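Local coordinates for extracellular ligand-binding receptor (Rhodopseudomonas palustris, PDB 4F06), which binds p-hydroxybenzoic acid and probably delivers such lignin-derived aromatic acids to an ABC transporter as its solute-binding component, at residues 210-215 with 225-230; 214-219 with 240-245. All coordinates share one frame; numbering follows the deposited sequence.

Overall arrangement
Both contacts start from helix 206-217 and follow it through the same lobe of the periplasmic binding protein fold. Contact 1 sets the buried side of the helix on strand 226-230. Contact 2 sets the next part, near its C-terminal end, against helix 239-242 and the turn after it, at the surface. Their centres are about 8 Å apart, and Ala214 and Tyr215 belong to both. They also touch directly: Val212 CG1 lies 3.8 Å from Ile242 CD1. Neither contact lines a ligand pocket. The side chain of Phe211 is about 12 Å from a bound p-hydroxybenzoic acid, and that of Ile242 about 14 Å.

Contact 1: 210-215 with 225-230; sequences GFVKAY and VKLMST
Leu227 of strand 226-230 projects into a hollow on helix 206-217 made by Phe211, Val212 and Tyr215. The two elements are the second half of a beta-alpha-beta unit that begins with strand 197-201, a building block of the periplasmic binding protein fold. Helix and strand run nearly antiparallel, at 167°, with their axes 11.2 Å apart. The leucine is the bump that spans the gap. Its CD2 methyl sits off-centre over the Tyr215 ring, 4.3 Å from the centroid, as a CH-pi contact. The same methyl also reaches Val212, about one turn earlier on the helix, with CD2 4.4 Å from Val212 CG2. CD1 goes to Phe211 instead and meets CE1 at the edge of that ring, 4.3 Å away. Ile198 of the neighbouring strand touches both Tyr215 and Leu227. Met187 of helix 184-193 packs on Phe211 and Tyr215.

Tyr215 carries the polar part of the contact. With chi1 at 160° the ring swings away from its own backbone N and reaches across to the start of the strand. The hydroxyl donates to Val225 O over 2.6 Å, in the carbonyl plane, with a C=O...OH angle of 149°. A water donates to Tyr215 OH and accepts from Leu227 N. A phenylalanine here would probably leave Val225 O without its hydroxyl donor and the bridging water with one partner fewer. Beside the hydroxyl the ring passes Leu227 CB, which is 3.6 Å from Tyr215 CZ.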
# COMPACT_ATOMS: atom_id res chain seq x y z
N GLY A 210 10.92 -12.04 7.29
CA GLY A 210 11.15 -12.88 8.48
C GLY A 210 9.99 -13.74 8.82
O GLY A 210 10.16 -14.91 9.14
N PHE A 211 8.78 -13.19 8.75
CA PHE A 211 7.60 -13.96 9.11
C PHE A 211 7.43 -15.13 8.13
O PHE A 211 7.22 -16.26 8.56
CB PHE A 211 6.35 -13.05 9.11
CG PHE A 211 5.10 -13.75 9.56
CD1 PHE A 211 4.35 -14.53 8.68
CD2 PHE A 211 4.66 -13.61 10.89
CE1 PHE A 211 3.20 -15.18 9.17
CE2 PHE A 211 3.50 -14.21 11.34
CZ PHE A 211 2.76 -15.01 10.47
N VAL A 212 7.53 -14.88 6.84
CA VAL A 212 7.30 -15.96 5.86
C VAL A 212 8.37 -17.05 6.00
O VAL A 212 8.07 -18.24 5.94
CB VAL A 212 7.19 -15.40 4.44
CG1 VAL A 212 7.16 -16.53 3.40
CG2 VAL A 212 5.92 -14.55 4.33
N LYS A 213 9.63 -16.62 6.14
CA LYS A 213 10.68 -17.62 6.28
C LYS A 213 10.47 -18.46 7.52
O LYS A 213 10.71 -19.66 7.49
CB LYS A 213 12.03 -16.93 6.30
CG LYS A 213 12.50 -16.51 4.92
CD LYS A 213 13.86 -15.84 4.99
CE LYS A 213 14.51 -15.64 3.62
NZ LYS A 213 15.08 -16.90 3.03
N ALA A 214 10.02 -17.88 8.64
CA ALA A 214 9.76 -18.66 9.85
C ALA A 214 8.58 -19.61 9.66
O ALA A 214 8.60 -20.72 10.20
CB ALA A 214 9.50 -17.73 11.01
N TYR A 215 7.54 -19.15 8.95
CA TYR A 215 6.35 -20.00 8.67
C TYR A 215 6.79 -21.27 7.91
O TYR A 215 6.35 -22.40 8.22
CB TYR A 215 5.34 -19.13 7.89
CG TYR A 215 4.31 -19.85 7.11
CD1 TYR A 215 3.27 -20.53 7.75
CD2 TYR A 215 4.34 -19.82 5.73
CE1 TYR A 215 2.30 -21.22 7.04
CE2 TYR A 215 3.34 -20.48 4.97
CZ TYR A 215 2.32 -21.17 5.63
OH TYR A 215 1.39 -21.83 4.87
N VAL A 225 -0.91 -25.92 7.35
CA VAL A 225 -1.48 -24.67 7.86
C VAL A 225 -1.29 -23.65 6.74
O VAL A 225 -0.16 -23.23 6.47
CB VAL A 225 -0.76 -24.18 9.13
CG1 VAL A 225 -1.42 -22.89 9.65
CG2 VAL A 225 -0.79 -25.24 10.22
N LYS A 226 -2.38 -23.29 6.06
CA LYS A 226 -2.32 -22.43 4.88
C LYS A 226 -2.06 -20.99 5.33
O LYS A 226 -2.37 -20.60 6.45
CB LYS A 226 -3.61 -22.51 4.07
CG LYS A 226 -3.91 -23.90 3.58
CD LYS A 226 -5.25 -23.92 2.87
CE LYS A 226 -5.54 -25.30 2.26
NZ LYS A 226 -6.64 -25.22 1.27
N LEU A 227 -1.42 -20.21 4.45
CA LEU A 227 -1.20 -18.80 4.73
C LEU A 227 -2.03 -17.94 3.80
O LEU A 227 -1.91 -18.04 2.55
CB LEU A 227 0.27 -18.46 4.57
CG LEU A 227 0.68 -17.01 4.87
CD1 LEU A 227 0.35 -16.68 6.30
CD2 LEU A 227 2.18 -16.77 4.65
N MSE A 228 -2.85 -17.08 4.42
CA MSE A 228 -3.56 -16.00 3.71
C MSE A 228 -2.95 -14.70 4.25
O MSE A 228 -2.78 -14.51 5.47
CB MSE A 228 -5.06 -16.03 4.00
CG MSE A 228 -5.88 -14.85 3.41
SE MSE A 228 -5.82 -14.78 1.44
CE MSE A 228 -6.79 -16.25 1.24
N SER A 229 -2.62 -13.82 3.35
CA SER A 229 -2.04 -12.56 3.76
C SER A 229 -2.63 -11.45 2.93
O SER A 229 -3.24 -11.71 1.89
CB SER A 229 -0.52 -12.59 3.60
OG SER A 229 -0.13 -12.70 2.26
N THR A 230 -2.42 -10.19 3.32
CA THR A 230 -2.53 -9.12 2.36
C THR A 230 -1.22 -9.15 1.55
O THR A 230 -0.18 -9.72 1.94
CB THR A 230 -2.79 -7.79 3.02
OG1 THR A 230 -1.72 -7.51 3.94
CG2 THR A 230 -4.12 -7.78 3.77
O HOH W 1 0.54 -21.18 2.19

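Contact 2: 214-219 with 240-245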
# COMPACT_ATOMS: atom_id res chain seq x y z
N ALA A 214 10.02 -17.88 8.64
CA ALA A 214 9.76 -18.66 9.85
C ALA A 214 8.58 -19.61 9.66
O ALA A 214 8.60 -20.72 10.20
CB ALA A 214 9.50 -17.73 11.01
N TYR A 215 7.54 -19.15 8.95
CA TYR A 215 6.35 -20.00 8.67
C TYR A 215 6.79 -21.27 7.91
O TYR A 215 6.35 -22.40 8.22
CB TYR A 215 5.34 -19.13 7.89
CG TYR A 215 4.31 -19.85 7.11
CD1 TYR A 215 3.27 -20.53 7.75
CD2 TYR A 215 4.34 -19.82 5.73
CE1 TYR A 215 2.30 -21.22 7.04
CE2 TYR A 215 3.34 -20.48 4.97
CZ TYR A 215 2.32 -21.17 5.63
OH TYR A 215 1.39 -21.83 4.87
N ILE A 216 7.66 -21.09 6.92
CA ILE A 216 8.16 -22.23 6.14
C ILE A 216 9.14 -23.06 6.97
O ILE A 216 9.02 -24.30 7.04
CB ILE A 216 8.85 -21.73 4.87
CG1 ILE A 216 7.86 -21.03 3.94
CG2 ILE A 216 9.60 -22.87 4.17
CD1 ILE A 216 8.54 -20.18 2.89
N ASP A 217 10.10 -22.40 7.61
CA ASP A 217 11.22 -23.14 8.22
C ASP A 217 10.83 -23.89 9.49
O ASP A 217 11.51 -24.82 9.87
CB ASP A 217 12.41 -22.21 8.49
CG ASP A 217 13.07 -21.68 7.21
OD1 ASP A 217 12.78 -22.15 6.10
OD2 ASP A 217 13.87 -20.73 7.33
N ASN A 218 9.77 -23.43 10.16
CA ASN A 218 9.18 -24.14 11.27
C ASN A 218 8.18 -25.19 10.86
O ASN A 218 7.62 -25.88 11.73
CB ASN A 218 8.61 -23.19 12.33
CG ASN A 218 9.70 -22.42 13.03
OD1 ASN A 218 10.02 -21.26 12.68
ND2 ASN A 218 10.32 -23.06 14.00
N GLY A 219 7.97 -25.39 9.55
CA GLY A 219 7.21 -26.56 9.12
C GLY A 219 5.72 -26.33 9.03
O GLY A 219 5.00 -27.28 8.73
N PRO A 240 11.97 -13.76 -4.79
CA PRO A 240 13.17 -14.60 -4.97
C PRO A 240 13.91 -14.87 -3.68
O PRO A 240 14.69 -15.84 -3.60
CB PRO A 240 14.07 -13.75 -5.88
CG PRO A 240 13.16 -12.79 -6.57
CD PRO A 240 12.02 -12.53 -5.60
N ASN A 241 13.69 -14.02 -2.67
CA ASN A 241 14.33 -14.24 -1.36
C ASN A 241 13.65 -15.27 -0.53
O ASN A 241 14.29 -15.89 0.31
CB ASN A 241 14.44 -12.90 -0.61
CG ASN A 241 15.34 -11.94 -1.32
OD1 ASN A 241 16.34 -12.37 -1.92
ND2 ASN A 241 15.05 -10.66 -1.27
N ILE A 242 12.36 -15.46 -0.75
CA ILE A 242 11.67 -16.59 -0.17
C ILE A 242 12.03 -17.85 -0.98
O ILE A 242 12.32 -18.93 -0.43
CB ILE A 242 10.15 -16.37 -0.16
CG1 ILE A 242 9.80 -15.16 0.68
CG2 ILE A 242 9.39 -17.61 0.34
CD1 ILE A 242 8.43 -14.60 0.34
N GLY A 243 12.04 -17.69 -2.31
CA GLY A 243 12.33 -18.76 -3.26
C GLY A 243 11.15 -19.65 -3.49
O GLY A 243 10.01 -19.34 -3.12
N GLU A 244 11.40 -20.77 -4.15
CA GLU A 244 10.33 -21.68 -4.54
C GLU A 244 9.57 -22.28 -3.36
O GLU A 244 8.45 -22.76 -3.50
CB GLU A 244 10.86 -22.81 -5.43
CG GLU A 244 11.31 -22.32 -6.80
CD GLU A 244 11.97 -23.43 -7.57
OE1 GLU A 244 12.18 -24.52 -6.98
OE2 GLU A 244 12.28 -23.20 -8.75
N ALA A 245 10.14 -22.21 -2.16
CA ALA A 245 9.40 -22.61 -0.96
C ALA A 245 8.18 -21.68 -0.74
O ALA A 245 7.27 -22.05 0.00
CB ALA A 245 10.32 -22.59 0.24
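Ile216 reaches from the last turn of helix 206-217 to Ile242 and Ala245, and its CD1 methyl does most of the touching. CG1 lies anti to the carbonyl carbon (chi1 -65°), and the extended second torsion (chi2 163°) carries CD1 outward. There it meets Ile242 CG2 at 3.7 Å. It also lies 3.7 Å from the backbone oxygen Ala245 O. The other branch of Ile216 ends in CG2, which packs on Ala245 CB at 4.0 Å. The alanine methyl is therefore touched by both branches, since CD1 is at the same distance from it.

Ile242 has nearly the same torsions as Ile216, yet the two side chains cross at about a right angle. Ile242 offers its short CG2 branch here. Its side chain also packs on Val212 and Leu209, one and two turns back from Ile216 along helix 206-217. No hydrogen bond joins the two segments. Around the isoleucines, Asn241 O accepts a hydrogen bond from Lys213 NZ, and Glu244 OE2 forms a salt bridge with Lys347 NZ. Helix 206-217 closes in a Schellman motif, with Gly219 at positive phi. This is apolar packing of a helix C-terminal end on a short helix and turn, within one lobe of a periplasmic binding protein fold.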